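Local atomic coordinates of ribokinase (Giardia lamblia, PDB entry 6WHJ), a protein that probably phosphorylates ribose at O-5 with ATP and magnesium, yielding D-ribose 5-phosphate, as a homodimer of the PfkB carbohydrate kinase family. Residues B[16-21]-B[101-106]; B[20-25]-B[36-41]; B[48-53]-B[79-84]; B[144-149]-B[175-180]. All coordinates share one frame; numbering follows the deposited sequence.

In the fold
Contacts 1 and 2, with centres about 6 Å apart, share strand 16-22, which lies in the small four-stranded sheet between strands 32-42 and 99-105; both also touch the second subunit. Contact 3 joins helices 44-55 and 72-84, and contact 4 joins the loops after strands 140-143 and 170-173 of the nine-stranded sheet; their centres lie about 22 Å apart. Along the chain contacts 1 and 2 start from the same stretch, contact 3 lies within the span that contact 1 bridges, and contact 4 follows. The centres of contacts 1 and 4 are about 18 Å apart, yet Asn-16 and Glu-146 meet beside one bound 1,2-ethanediol, which places the predicted substrate site between the small sheet and the larger domain.

Contact 1: B[16-21]-B[101-106]; sequences NRDLVW and AGIYVA. With EDO (1,2-ethanediol), chain F.
The carbonyl oxygen Ile-103 O gathers three groups of strand 16-21: the N-H of Trp-21, whose N lies 2.8 Å from it in a bond of 170° at the hydrogen, the CA-H of Val-20, and CE3 of the Trp-21 indole, which turns its edge to the oxygen. The two strands are parallel neighbours in the middle of the four-stranded sheet that forms the lid of ribokinases. The pairing continues in both directions: Leu-19 N donates to Ala-101 O at 2.7 Å, Leu-19 O accepts Ile-103 N, and Trp-21 O accepts Val-105 N. At the start of the pairing, Ala-101 N stands above the carbonyl plane of its acceptor, Arg-17 O.

On the face carrying Asp-18, Val-20, Ala-101 and Ile-103, the two methyls of Val-20 divide the work. Its CG2 lies 3.8 Å from Ile-103 CB, while CG1, anti to the backbone N (chi1 178°), comes within 3.7 Å of Val-105 CG2. The other face, with Trp-21 and Tyr-104, meets the second subunit: Trp-21 NE1 is hydrogen-bonded to Asn-100 OD1 of the second subunit, and the Tyr-104 ring stacks on Tyr-104 of that subunit. Asn-16 and Asp-18, both predicted to bind substrate, hold a 1,2-ethanediol probably acquired during crystallisation; its O2 accepts from Asn-16 ND2 at 3.2 Å and donates to Asp-18 OD1 at 3.1 Å.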
loop_
_atom_site.group_PDB
_atom_site.type_symbol
_atom_site.label_atom_id
_atom_site.label_comp_id
_atom_site.label_asym_id
_atom_site.label_seq_id
_atom_site.Cartn_x
_atom_site.Cartn_y
_atom_site.Cartn_z
ATOM N N ASN B 16 -2.356 -13.569 -0.344
ATOM C CA ASN B 16 -2.072 -12.197 0.037
ATOM C C ASN B 16 -3.388 -11.451 0.204
ATOM O O ASN B 16 -4.292 -11.580 -0.628
ATOM C CB ASN B 16 -1.217 -11.477 -1.021
ATOM C CG ASN B 16 0.145 -12.125 -1.234
ATOM O OD1 ASN B 16 0.849 -12.449 -0.284
ATOM N ND2 ASN B 16 0.514 -12.318 -2.491
ATOM N N ARG B 17 -3.497 -10.680 1.281
ATOM C CA ARG B 17 -4.572 -9.705 1.392
ATOM C C ARG B 17 -4.166 -8.487 0.565
ATOM O O ARG B 17 -3.154 -7.835 0.858
ATOM C CB ARG B 17 -4.823 -9.332 2.854
ATOM C CG ARG B 17 -6.017 -8.411 3.073
ATOM C CD ARG B 17 -7.242 -9.001 2.435
ATOM N NE ARG B 17 -8.460 -8.233 2.681
ATOM C CZ ARG B 17 -9.464 -8.622 3.464
ATOM N NH1 ARG B 17 -9.418 -9.793 4.094
ATOM N NH2 ARG B 17 -10.529 -7.838 3.604
ATOM N N ASP B 18 -4.924 -8.205 -0.488
ATOM C CA ASP B 18 -4.607 -7.104 -1.389
ATOM C C ASP B 18 -5.094 -5.790 -0.780
ATOM O O ASP B 18 -6.280 -5.648 -0.466
ATOM C CB ASP B 18 -5.269 -7.337 -2.745
ATOM C CG ASP B 18 -4.522 -8.338 -3.619
ATOM O OD1 ASP B 18 -3.366 -8.701 -3.316
ATOM O OD2 ASP B 18 -5.130 -8.798 -4.611
ATOM N N LEU B 19 -4.178 -4.853 -0.554
ATOM C CA LEU B 19 -4.536 -3.511 -0.097
ATOM C C LEU B 19 -4.284 -2.540 -1.245
ATOM O O LEU B 19 -3.129 -2.273 -1.599
ATOM C CB LEU B 19 -3.759 -3.124 1.154
ATOM C CG LEU B 19 -3.785 -4.163 2.275
ATOM C CD1 LEU B 19 -2.797 -3.799 3.378
ATOM C CD2 LEU B 19 -5.181 -4.253 2.811
ATOM N N VAL B 20 -5.364 -1.988 -1.794
ATOM C CA VAL B 20 -5.360 -1.353 -3.107
ATOM C C VAL B 20 -5.837 0.084 -2.972
ATOM O O VAL B 20 -6.875 0.341 -2.356
ATOM C CB VAL B 20 -6.251 -2.122 -4.103
ATOM C CG1 VAL B 20 -6.271 -1.428 -5.456
ATOM C CG2 VAL B 20 -5.746 -3.539 -4.266
ATOM N N TRP B 21 -5.082 1.012 -3.552
ATOM C CA TRP B 21 -5.475 2.413 -3.640
ATOM C C TRP B 21 -5.639 2.799 -5.104
ATOM O O TRP B 21 -4.742 2.559 -5.920
ATOM C CB TRP B 21 -4.447 3.331 -2.961
ATOM C CG TRP B 21 -4.431 3.246 -1.456
ATOM C CD1 TRP B 21 -5.064 4.080 -0.580
ATOM C CD2 TRP B 21 -3.753 2.270 -0.661
ATOM N NE1 TRP B 21 -4.816 3.688 0.710
ATOM C CE2 TRP B 21 -4.016 2.578 0.691
ATOM C CE3 TRP B 21 -2.950 1.163 -0.960
ATOM C CZ2 TRP B 21 -3.513 1.814 1.740
ATOM C CZ3 TRP B 21 -2.443 0.411 0.087
ATOM C CH2 TRP B 21 -2.727 0.741 1.418
ATOM N N ALA B 101 -0.292 -7.255 -0.035
ATOM C CA ALA B 101 0.240 -6.485 -1.148
ATOM C C ALA B 101 -0.305 -5.065 -1.067
ATOM O O ALA B 101 -1.515 -4.871 -0.884
ATOM C CB ALA B 101 -0.142 -7.124 -2.490
ATOM N N GLY B 102 0.581 -4.083 -1.225
ATOM C CA GLY B 102 0.188 -2.693 -1.325
ATOM C C GLY B 102 0.200 -2.287 -2.783
ATOM O O GLY B 102 1.250 -2.274 -3.425
ATOM N N ILE B 103 -0.977 -1.946 -3.301
ATOM C CA ILE B 103 -1.189 -1.814 -4.734
ATOM C C ILE B 103 -1.683 -0.409 -5.049
ATOM O O ILE B 103 -2.592 0.100 -4.383
ATOM C CB ILE B 103 -2.175 -2.882 -5.248
ATOM C CG1 ILE B 103 -1.634 -4.284 -4.937
ATOM C CG2 ILE B 103 -2.451 -2.702 -6.739
ATOM C CD1 ILE B 103 -2.527 -5.413 -5.379
ATOM N N TYR B 104 -1.065 0.217 -6.050
ATOM C CA TYR B 104 -1.560 1.441 -6.669
ATOM C C TYR B 104 -2.093 1.120 -8.060
ATOM O O TYR B 104 -1.392 0.511 -8.878
ATOM C CB TYR B 104 -0.470 2.508 -6.800
ATOM C CG TYR B 104 0.165 3.005 -5.524
ATOM C CD1 TYR B 104 -0.423 2.797 -4.281
ATOM C CD2 TYR B 104 1.360 3.714 -5.575
ATOM C CE1 TYR B 104 0.176 3.278 -3.122
ATOM C CE2 TYR B 104 1.960 4.190 -4.439
ATOM C CZ TYR B 104 1.370 3.975 -3.218
ATOM O OH TYR B 104 2.001 4.462 -2.102
ATOM N N VAL B 105 -3.329 1.526 -8.328
ATOM C CA VAL B 105 -3.939 1.367 -9.638
ATOM C C VAL B 105 -4.195 2.759 -10.201
ATOM O O VAL B 105 -4.946 3.546 -9.606
ATOM C CB VAL B 105 -5.228 0.541 -9.565
ATOM C CG1 VAL B 105 -5.773 0.297 -10.950
ATOM C CG2 VAL B 105 -4.958 -0.779 -8.860
ATOM N N ALA B 106 -3.529 3.082 -11.312
ATOM C CA ALA B 106 -3.753 4.347 -11.993
ATOM C C ALA B 106 -4.999 4.252 -12.870
ATOM O O ALA B 106 -5.521 3.163 -13.130
ATOM C CB ALA B 106 -2.539 4.740 -12.834
HETATM C C1 EDO F . -1.004 -11.026 -6.828
HETATM O O1 EDO F . 0.381 -10.670 -6.710
HETATM C C2 EDO F . -1.820 -10.318 -5.748
HETATM O O2 EDO F . -1.103 -10.402 -4.509
#

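Contact 2: B[20-25]-B[36-41]; sequences VWYVKD and SFASSH
Phe-37 packs over one face of the Trp-21 indole in the antiparallel beta hairpin made by strands 16-22 and 32-42. Its CG is anti to the backbone N (chi1 174°), and CD1 sits above the indole, displaced toward the rim and 3.4 Å from Trp-21 CE2. The ring planes are inclined at 46°, neither stacked nor perpendicular. Phe-37 CB adds an off-centre CH-pi contact with the five-membered ring of the indole. Asn-100 of the second subunit also packs on Phe-37, so this face is the closely filled one.

The opposite face is looser at its Tyr-22 and Ser-36 end, where both residues are exposed. There the Tyr-22 ring offers its edge to the strand across, with CE1 4.1 Å from Ala-38 CB and CD1 3.4 Å from Ser-36 O.

Trp-21 and Phe-37 form a non-hydrogen-bonded pair between two hydrogen-bonded ones. Val-20 and Ala-38 exchange both bonds, with Ala-38 N 2.8 Å from Val-20 O, and Tyr-22 and Ser-36 do likewise, Ser-36 N lying 2.9 Å from Tyr-22 O. The hairpin is thus fixed by its backbone bonds, whereas its side chains contribute mainly apolar and aromatic contact, the aromatic pair of Trp-21 and Phe-37 lying on the face that meets the second subunit.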
loop_
_atom_site.group_PDB
_atom_site.type_symbol
_atom_site.label_atom_id
_atom_site.label_comp_id
_atom_site.label_asym_id
_atom_site.label_seq_id
_atom_site.Cartn_x
_atom_site.Cartn_y
_atom_site.Cartn_z
ATOM N N VAL B 20 -5.364 -1.988 -1.794
ATOM C CA VAL B 20 -5.360 -1.353 -3.107
ATOM C C VAL B 20 -5.837 0.084 -2.972
ATOM O O VAL B 20 -6.875 0.341 -2.356
ATOM C CB VAL B 20 -6.251 -2.122 -4.103
ATOM C CG1 VAL B 20 -6.271 -1.428 -5.456
ATOM C CG2 VAL B 20 -5.746 -3.539 -4.266
ATOM N N TRP B 21 -5.082 1.012 -3.552
ATOM C CA TRP B 21 -5.475 2.413 -3.640
ATOM C C TRP B 21 -5.639 2.799 -5.104
ATOM O O TRP B 21 -4.742 2.559 -5.920
ATOM C CB TRP B 21 -4.447 3.331 -2.961
ATOM C CG TRP B 21 -4.431 3.246 -1.456
ATOM C CD1 TRP B 21 -5.064 4.080 -0.580
ATOM C CD2 TRP B 21 -3.753 2.270 -0.661
ATOM N NE1 TRP B 21 -4.816 3.688 0.710
ATOM C CE2 TRP B 21 -4.016 2.578 0.691
ATOM C CE3 TRP B 21 -2.950 1.163 -0.960
ATOM C CZ2 TRP B 21 -3.513 1.814 1.740
ATOM C CZ3 TRP B 21 -2.443 0.411 0.087
ATOM C CH2 TRP B 21 -2.727 0.741 1.418
ATOM N N TYR B 22 -6.766 3.421 -5.425
ATOM C CA TYR B 22 -7.072 3.852 -6.782
ATOM C C TYR B 22 -6.765 5.336 -6.888
ATOM O O TYR B 22 -7.350 6.151 -6.168
ATOM C CB TYR B 22 -8.530 3.561 -7.149
ATOM C CG TYR B 22 -8.807 2.080 -7.237
ATOM C CD1 TYR B 22 -9.125 1.334 -6.103
ATOM C CD2 TYR B 22 -8.707 1.414 -8.455
ATOM C CE1 TYR B 22 -9.352 -0.029 -6.186
ATOM C CE2 TYR B 22 -8.926 0.053 -8.552
ATOM C CZ TYR B 22 -9.244 -0.668 -7.420
ATOM O OH TYR B 22 -9.457 -2.029 -7.535
ATOM N N VAL B 23 -5.830 5.675 -7.771
ATOM C CA VAL B 23 -5.329 7.033 -7.928
ATOM C C VAL B 23 -5.499 7.443 -9.382
ATOM O O VAL B 23 -5.667 6.605 -10.272
ATOM C CB VAL B 23 -3.853 7.149 -7.499
ATOM C CG1 VAL B 23 -3.717 6.841 -6.032
ATOM C CG2 VAL B 23 -3.003 6.159 -8.299
ATOM N N LYS B 24 -5.452 8.756 -9.617
ATOM C CA LYS B 24 -5.449 9.241 -10.992
ATOM C C LYS B 24 -4.189 8.788 -11.707
ATOM O O LYS B 24 -4.249 8.199 -12.791
ATOM C CB LYS B 24 -5.545 10.765 -11.019
ATOM C CG LYS B 24 -6.945 11.336 -10.908
ATOM C CD LYS B 24 -6.900 12.851 -11.084
ATOM C CE LYS B 24 -8.207 13.519 -10.675
ATOM N NZ LYS B 24 -8.115 15.015 -10.742
ATOM N N ASP B 25 -3.035 9.078 -11.118
ATOM C CA ASP B 25 -1.741 8.650 -11.622
ATOM C C ASP B 25 -0.885 8.208 -10.449
ATOM O O ASP B 25 -1.126 8.590 -9.302
ATOM C CB ASP B 25 -1.055 9.755 -12.415
ATOM C CG ASP B 25 -1.732 10.005 -13.739
ATOM O OD1 ASP B 25 -1.628 9.114 -14.619
ATOM O OD2 ASP B 25 -2.393 11.062 -13.885
ATOM N N SER B 36 -8.484 6.281 -3.541
ATOM C CA SER B 36 -9.622 5.523 -3.037
ATOM C C SER B 36 -9.157 4.107 -2.704
ATOM O O SER B 36 -8.468 3.477 -3.512
ATOM C CB SER B 36 -10.743 5.525 -4.087
ATOM O OG SER B 36 -11.837 4.727 -3.702
ATOM N N PHE B 37 -9.548 3.598 -1.537
ATOM C CA PHE B 37 -9.009 2.353 -0.999
ATOM C C PHE B 37 -10.013 1.205 -1.065
ATOM O O PHE B 37 -11.210 1.397 -0.831
ATOM C CB PHE B 37 -8.561 2.547 0.447
ATOM C CG PHE B 37 -8.125 1.276 1.131
ATOM C CD1 PHE B 37 -6.906 0.701 0.839
ATOM C CD2 PHE B 37 -8.934 0.672 2.094
ATOM C CE1 PHE B 37 -6.493 -0.459 1.487
ATOM C CE2 PHE B 37 -8.535 -0.490 2.739
ATOM C CZ PHE B 37 -7.309 -1.058 2.434
ATOM N N ALA B 38 -9.503 0.001 -1.333
ATOM C CA ALA B 38 -10.295 -1.220 -1.296
ATOM C C ALA B 38 -9.417 -2.389 -0.851
ATOM O O ALA B 38 -8.239 -2.479 -1.216
ATOM C CB ALA B 38 -10.921 -1.511 -2.661
ATOM N N SER B 39 -9.998 -3.277 -0.054
ATOM C CA SER B 39 -9.316 -4.450 0.468
ATOM C C SER B 39 -9.960 -5.714 -0.086
ATOM O O SER B 39 -11.190 -5.833 -0.111
ATOM C CB SER B 39 -9.380 -4.450 1.993
ATOM O OG SER B 39 -8.923 -5.675 2.505
ATOM N N SER B 40 -9.136 -6.669 -0.512
ATOM C CA SER B 40 -9.681 -7.846 -1.179
ATOM C C SER B 40 -8.699 -9.014 -1.096
ATOM O O SER B 40 -7.507 -8.840 -0.829
ATOM C CB SER B 40 -10.049 -7.533 -2.631
ATOM O OG SER B 40 -8.909 -7.597 -3.453
ATOM N N HIS B 41 -9.234 -10.211 -1.330
ATOM C CA HIS B 41 -8.444 -11.435 -1.344
ATOM C C HIS B 41 -7.543 -11.504 -2.571
ATOM O O HIS B 41 -7.963 -11.203 -3.692
ATOM C CB HIS B 41 -9.377 -12.647 -1.336
ATOM C CG HIS B 41 -10.159 -12.787 -0.070
ATOM N ND1 HIS B 41 -9.567 -12.754 1.177
ATOM C CD2 HIS B 41 -11.489 -12.917 0.147
ATOM C CE1 HIS B 41 -10.498 -12.885 2.106
ATOM N NE2 HIS B 41 -11.673 -12.979 1.508
#

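Contact 3: B[48-53]-B[79-84]; sequences QAIACG and AHYREL
Ile-50 meets three side chains of helix 72-84, namely His-80, Tyr-81 and Leu-84, and carries most of this side-by-side helix packing. The axes of 48-53 and 79-84 run nearly parallel, at 17°, but 11.4 Å apart, so the gap is spanned by side chains alone.

From CB the isoleucine divides. Its CG2 branch reaches Leu-84 CD1 at 3.8 Å, the two side chains crossing at about a right angle. The other branch begins with CG1, anti to the carbonyl carbon (chi1 -67°), which lies against the phenol end of Tyr-81, 3.9 Å from CZ and 3.7 Å from OH. Beyond it the chain is extended, with CD1 anti to CA (chi2 180°), and this terminal methyl comes to the edge of the His-80 imidazole, 4.1 Å from its CD2. Leu-84 CG in turn lies over one face of that imidazole, while the ring of His-41 stacks with it. One residue earlier, Ala-49 CB touches the same Tyr-81 OH at 3.7 Å.

Both helices pack beside strand 62-69 of the large sheet: Ala-49 and the Tyr-81 ring each meet Phe-64. The succession of helix 44-55, strand 62-69 and helix 72-84 belongs to the alternating alpha/beta core of the PfkB fold. The contact itself rests mainly on apolar contacts of Ile-50 and Ala-49, and the hydroxyl of Tyr-81 shares a hydrogen bond with Ser-46 OG, a residue predicted to bind substrate, linking this packing to the start of helix 44-55.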
loop_
_atom_site.group_PDB
_atom_site.type_symbol
_atom_site.label_atom_id
_atom_site.label_comp_id
_atom_site.label_asym_id
_atom_site.label_seq_id
_atom_site.Cartn_x
_atom_site.Cartn_y
_atom_site.Cartn_z
ATOM N N GLN B 48 -5.778 -18.690 -7.988
ATOM C CA GLN B 48 -5.905 -19.799 -8.922
ATOM C C GLN B 48 -6.673 -20.962 -8.315
ATOM O O GLN B 48 -7.376 -21.676 -9.038
ATOM C CB GLN B 48 -4.526 -20.251 -9.385
ATOM C CG GLN B 48 -3.925 -19.343 -10.402
ATOM C CD GLN B 48 -2.493 -19.694 -10.649
ATOM O OE1 GLN B 48 -2.084 -20.825 -10.388
ATOM N NE2 GLN B 48 -1.723 -18.749 -11.196
ATOM N N ALA B 49 -6.566 -21.160 -6.997
ATOM C CA ALA B 49 -7.367 -22.192 -6.346
ATOM C C ALA B 49 -8.841 -21.801 -6.304
ATOM O O ALA B 49 -9.721 -22.661 -6.430
ATOM C CB ALA B 49 -6.845 -22.461 -4.937
ATOM N N ILE B 50 -9.132 -20.512 -6.112
ATOM C CA ILE B 50 -10.522 -20.076 -6.067
ATOM C C ILE B 50 -11.152 -20.158 -7.456
ATOM O O ILE B 50 -12.310 -20.571 -7.606
ATOM C CB ILE B 50 -10.604 -18.663 -5.453
ATOM C CG1 ILE B 50 -10.208 -18.734 -3.973
ATOM C CG2 ILE B 50 -11.997 -18.068 -5.609
ATOM C CD1 ILE B 50 -10.228 -17.411 -3.206
ATOM N N ALA B 51 -10.384 -19.818 -8.496
ATOM C CA ALA B 51 -10.873 -19.975 -9.864
ATOM C C ALA B 51 -11.179 -21.436 -10.180
ATOM O O ALA B 51 -12.177 -21.736 -10.850
ATOM C CB ALA B 51 -9.856 -19.404 -10.851
ATOM N N CYS B 52 -10.337 -22.364 -9.701
ATOM C CA CYS B 52 -10.641 -23.785 -9.865
ATOM C C CYS B 52 -11.980 -24.124 -9.230
ATOM O O CYS B 52 -12.855 -24.705 -9.881
ATOM C CB CYS B 52 -9.541 -24.661 -9.262
ATOM S SG CYS B 52 -8.017 -24.795 -10.238
ATOM N N GLY B 53 -12.157 -23.763 -7.955
ATOM C CA GLY B 53 -13.390 -24.086 -7.264
ATOM C C GLY B 53 -14.631 -23.537 -7.940
ATOM O O GLY B 53 -15.679 -24.186 -7.930
ATOM N N ALA B 79 -12.177 -18.983 6.710
ATOM C CA ALA B 79 -13.631 -18.947 6.677
ATOM C C ALA B 79 -14.135 -18.775 5.250
ATOM O O ALA B 79 -15.131 -19.392 4.853
ATOM C CB ALA B 79 -14.147 -17.828 7.575
ATOM N N HIS B 80 -13.431 -17.964 4.454
ATOM C CA HIS B 80 -13.852 -17.712 3.080
ATOM C C HIS B 80 -13.838 -18.994 2.265
ATOM O O HIS B 80 -14.755 -19.245 1.471
ATOM C CB HIS B 80 -12.940 -16.662 2.441
ATOM C CG HIS B 80 -13.340 -16.267 1.052
ATOM N ND1 HIS B 80 -14.616 -15.853 0.733
ATOM C CD2 HIS B 80 -12.629 -16.215 -0.101
ATOM C CE1 HIS B 80 -14.674 -15.569 -0.556
ATOM N NE2 HIS B 80 -13.483 -15.781 -1.086
ATOM N N TYR B 81 -12.813 -19.828 2.460
ATOM C CA TYR B 81 -12.747 -21.090 1.735
ATOM C C TYR B 81 -13.893 -22.006 2.129
ATOM O O TYR B 81 -14.437 -22.722 1.279
ATOM C CB TYR B 81 -11.393 -21.762 1.969
ATOM C CG TYR B 81 -10.371 -21.394 0.921
ATOM C CD1 TYR B 81 -9.754 -20.155 0.937
ATOM C CD2 TYR B 81 -10.025 -22.286 -0.091
ATOM C CE1 TYR B 81 -8.822 -19.805 -0.029
ATOM C CE2 TYR B 81 -9.090 -21.943 -1.063
ATOM C CZ TYR B 81 -8.493 -20.700 -1.022
ATOM O OH TYR B 81 -7.565 -20.340 -1.971
ATOM N N ARG B 82 -14.298 -21.975 3.404
ATOM C CA ARG B 82 -15.433 -22.788 3.832
ATOM C C ARG B 82 -16.706 -22.400 3.090
ATOM O O ARG B 82 -17.402 -23.262 2.545
ATOM C CB ARG B 82 -15.638 -22.684 5.348
ATOM C CG ARG B 82 -14.631 -23.461 6.180
ATOM C CD ARG B 82 -14.999 -23.496 7.675
ATOM N NE ARG B 82 -14.692 -22.250 8.375
ATOM C CZ ARG B 82 -13.527 -22.008 8.979
ATOM N NH1 ARG B 82 -12.566 -22.929 8.960
ATOM N NH2 ARG B 82 -13.319 -20.852 9.607
ATOM N N GLU B 83 -17.005 -21.102 3.020
ATOM C CA GLU B 83 -18.207 -20.677 2.309
ATOM C C GLU B 83 -18.146 -21.048 0.828
ATOM O O GLU B 83 -19.192 -21.274 0.207
ATOM C CB GLU B 83 -18.421 -19.170 2.482
ATOM N N LEU B 84 -16.940 -21.154 0.253
ATOM C CA LEU B 84 -16.809 -21.557 -1.144
ATOM C C LEU B 84 -16.848 -23.071 -1.311
ATOM O O LEU B 84 -17.092 -23.554 -2.424
ATOM C CB LEU B 84 -15.502 -21.031 -1.739
ATOM C CG LEU B 84 -15.364 -19.528 -2.003
ATOM C CD1 LEU B 84 -13.973 -19.204 -2.525
ATOM C CD2 LEU B 84 -16.424 -19.049 -2.964
#

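Contact 4: B[144-149]-B[175-180]; sequences QCEISP and PAPYRA. With EDO (1,2-ethanediol), chain F.
Cys-145 points its side chain toward the loop 175-179, with SG beside the backbone of Pro-175, 3.5 Å from its CA, and CB facing the carbonyl oxygen Pro-177 O. Its backbone N donates to Ala-176 O at 3.1 Å, the donor standing above the carbonyl plane.

Two pairs of side chains cross at about right angles. In the first, the Glu-146 side chain crosses that of Pro-177, its CG 3.5 Å from Pro-177 CD; the peptide before this proline is cis. Beyond CG the glutamate is extended (chi2 -175°), and its carboxylate serves two groups of partners. OE1 is bonded by Ser-14 OG and the backbone N of Lys-44, while OE2 accepts from O1 of a 1,2-ethanediol, although that bond is modelled too short for its length to be relied on. In the second pair, Arg-179 crosses Pro-149, its NH2 3.5 Å from Pro-149 CD. The arginine is bent at chi2 (-89°) and again at chi3; its NH1 makes a weak hydrogen bond to Cys-145 O at 3.1 Å, and NH2 forms a salt bridge with Asp-181.

Ser-148 caps the following helix through its side chain. The two loops leave the C-terminal ends of parallel strands 140-143 and 170-173, the edge where alpha/beta folds typically place their active sites, and Glu-146 is predicted to bind substrate there.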
loop_
_atom_site.group_PDB
_atom_site.type_symbol
_atom_site.label_atom_id
_atom_site.label_comp_id
_atom_site.label_asym_id
_atom_site.label_seq_id
_atom_site.Cartn_x
_atom_site.Cartn_y
_atom_site.Cartn_z
ATOM N N GLN B 144 3.347 -21.213 -8.325
ATOM C CA GLN B 144 3.706 -19.909 -8.876
ATOM C C GLN B 144 5.027 -19.435 -8.284
ATOM O O GLN B 144 5.906 -20.250 -7.988
ATOM C CB GLN B 144 2.617 -18.875 -8.609
ATOM C CG GLN B 144 1.227 -19.304 -9.006
ATOM C CD GLN B 144 0.593 -20.215 -7.989
ATOM O OE1 GLN B 144 0.892 -20.133 -6.799
ATOM N NE2 GLN B 144 -0.295 -21.084 -8.445
ATOM N N CYS B 145 5.177 -18.124 -8.095
ATOM C CA CYS B 145 6.432 -17.560 -7.606
ATOM C C CYS B 145 6.206 -16.596 -6.446
ATOM O O CYS B 145 6.948 -15.620 -6.294
ATOM C CB CYS B 145 7.174 -16.846 -8.734
ATOM S SG CYS B 145 7.720 -17.915 -10.079
ATOM N N GLU B 146 5.212 -16.862 -5.594
ATOM C CA GLU B 146 4.902 -15.976 -4.479
ATOM C C GLU B 146 5.105 -16.643 -3.120
ATOM O O GLU B 146 4.518 -16.202 -2.128
ATOM C CB GLU B 146 3.481 -15.429 -4.609
ATOM C CG GLU B 146 3.304 -14.393 -5.709
ATOM C CD GLU B 146 1.914 -13.773 -5.729
ATOM O OE1 GLU B 146 1.001 -14.333 -5.081
ATOM O OE2 GLU B 146 1.732 -12.733 -6.412
ATOM N N ILE B 147 5.895 -17.722 -3.056
ATOM C CA ILE B 147 6.431 -18.213 -1.788
ATOM C C ILE B 147 7.953 -18.118 -1.877
ATOM O O ILE B 147 8.493 -17.579 -2.848
ATOM C CB ILE B 147 5.964 -19.646 -1.451
ATOM C CG1 ILE B 147 6.491 -20.663 -2.472
ATOM C CG2 ILE B 147 4.428 -19.708 -1.353
ATOM C CD1 ILE B 147 6.280 -22.122 -2.061
ATOM N N SER B 148 8.658 -18.642 -0.883
ATOM C CA SER B 148 10.100 -18.446 -0.830
ATOM C C SER B 148 10.821 -19.321 -1.857
ATOM O O SER B 148 10.391 -20.444 -2.141
ATOM C CB SER B 148 10.632 -18.765 0.559
ATOM O OG SER B 148 11.173 -20.079 0.600
ATOM N N PRO B 149 11.927 -18.821 -2.431
ATOM C CA PRO B 149 12.677 -19.632 -3.409
ATOM C C PRO B 149 13.150 -20.968 -2.862
ATOM O O PRO B 149 12.985 -22.000 -3.530
ATOM C CB PRO B 149 13.860 -18.720 -3.776
ATOM C CG PRO B 149 13.369 -17.344 -3.511
ATOM C CD PRO B 149 12.478 -17.458 -2.307
ATOM N N PRO B 175 5.078 -19.102 -13.865
ATOM C CA PRO B 175 6.194 -18.372 -13.226
ATOM C C PRO B 175 5.880 -16.902 -12.944
ATOM O O PRO B 175 6.542 -15.993 -13.449
ATOM C CB PRO B 175 7.312 -18.529 -14.265
ATOM C CG PRO B 175 6.563 -18.490 -15.566
ATOM C CD PRO B 175 5.282 -19.249 -15.317
ATOM N N ALA B 176 4.885 -16.655 -12.085
ATOM C CA ALA B 176 4.400 -15.294 -11.865
ATOM C C ALA B 176 4.413 -14.905 -10.391
ATOM O O ALA B 176 3.999 -15.696 -9.537
ATOM C CB ALA B 176 2.974 -15.153 -12.410
ATOM N N PRO B 177 4.890 -13.698 -10.050
ATOM C CA PRO B 177 5.565 -12.738 -10.930
ATOM C C PRO B 177 7.024 -13.109 -11.130
ATOM O O PRO B 177 7.570 -13.859 -10.322
ATOM C CB PRO B 177 5.448 -11.421 -10.157
ATOM C CG PRO B 177 5.486 -11.845 -8.727
ATOM C CD PRO B 177 4.716 -13.154 -8.689
ATOM N N TYR B 178 7.664 -12.551 -12.151
ATOM C CA TYR B 178 9.068 -12.858 -12.384
ATOM C C TYR B 178 9.917 -12.457 -11.185
ATOM O O TYR B 178 9.838 -11.329 -10.693
ATOM C CB TYR B 178 9.584 -12.162 -13.639
ATOM C CG TYR B 178 11.072 -12.314 -13.755
ATOM C CD1 TYR B 178 11.639 -13.541 -14.071
ATOM C CD2 TYR B 178 11.918 -11.240 -13.492
ATOM C CE1 TYR B 178 13.006 -13.687 -14.157
ATOM C CE2 TYR B 178 13.285 -11.375 -13.571
ATOM C CZ TYR B 178 13.826 -12.599 -13.907
ATOM O OH TYR B 178 15.193 -12.725 -13.988
ATOM N N ARG B 179 10.712 -13.405 -10.706
ATOM C CA ARG B 179 11.597 -13.234 -9.562
ATOM C C ARG B 179 12.997 -13.599 -10.016
ATOM O O ARG B 179 13.217 -14.725 -10.472
ATOM C CB ARG B 179 11.202 -14.172 -8.418
ATOM C CG ARG B 179 9.854 -13.983 -7.817
ATOM C CD ARG B 179 9.944 -12.985 -6.710
ATOM N NE ARG B 179 10.817 -13.434 -5.631
ATOM C CZ ARG B 179 10.399 -14.080 -4.551
ATOM N NH1 ARG B 179 9.113 -14.373 -4.419
ATOM N NH2 ARG B 179 11.271 -14.427 -3.607
ATOM N N ALA B 180 13.947 -12.685 -9.863
ATOM C CA ALA B 180 15.314 -13.032 -10.237
ATOM C C ALA B 180 15.938 -14.045 -9.277
ATOM O O ALA B 180 16.936 -14.684 -9.628
ATOM C CB ALA B 180 16.179 -11.776 -10.309
HETATM C C1 EDO F . -1.004 -11.026 -6.828
HETATM O O1 EDO F . 0.381 -10.670 -6.710
HETATM C C2 EDO F . -1.820 -10.318 -5.748
HETATM O O2 EDO F . -1.103 -10.402 -4.509
#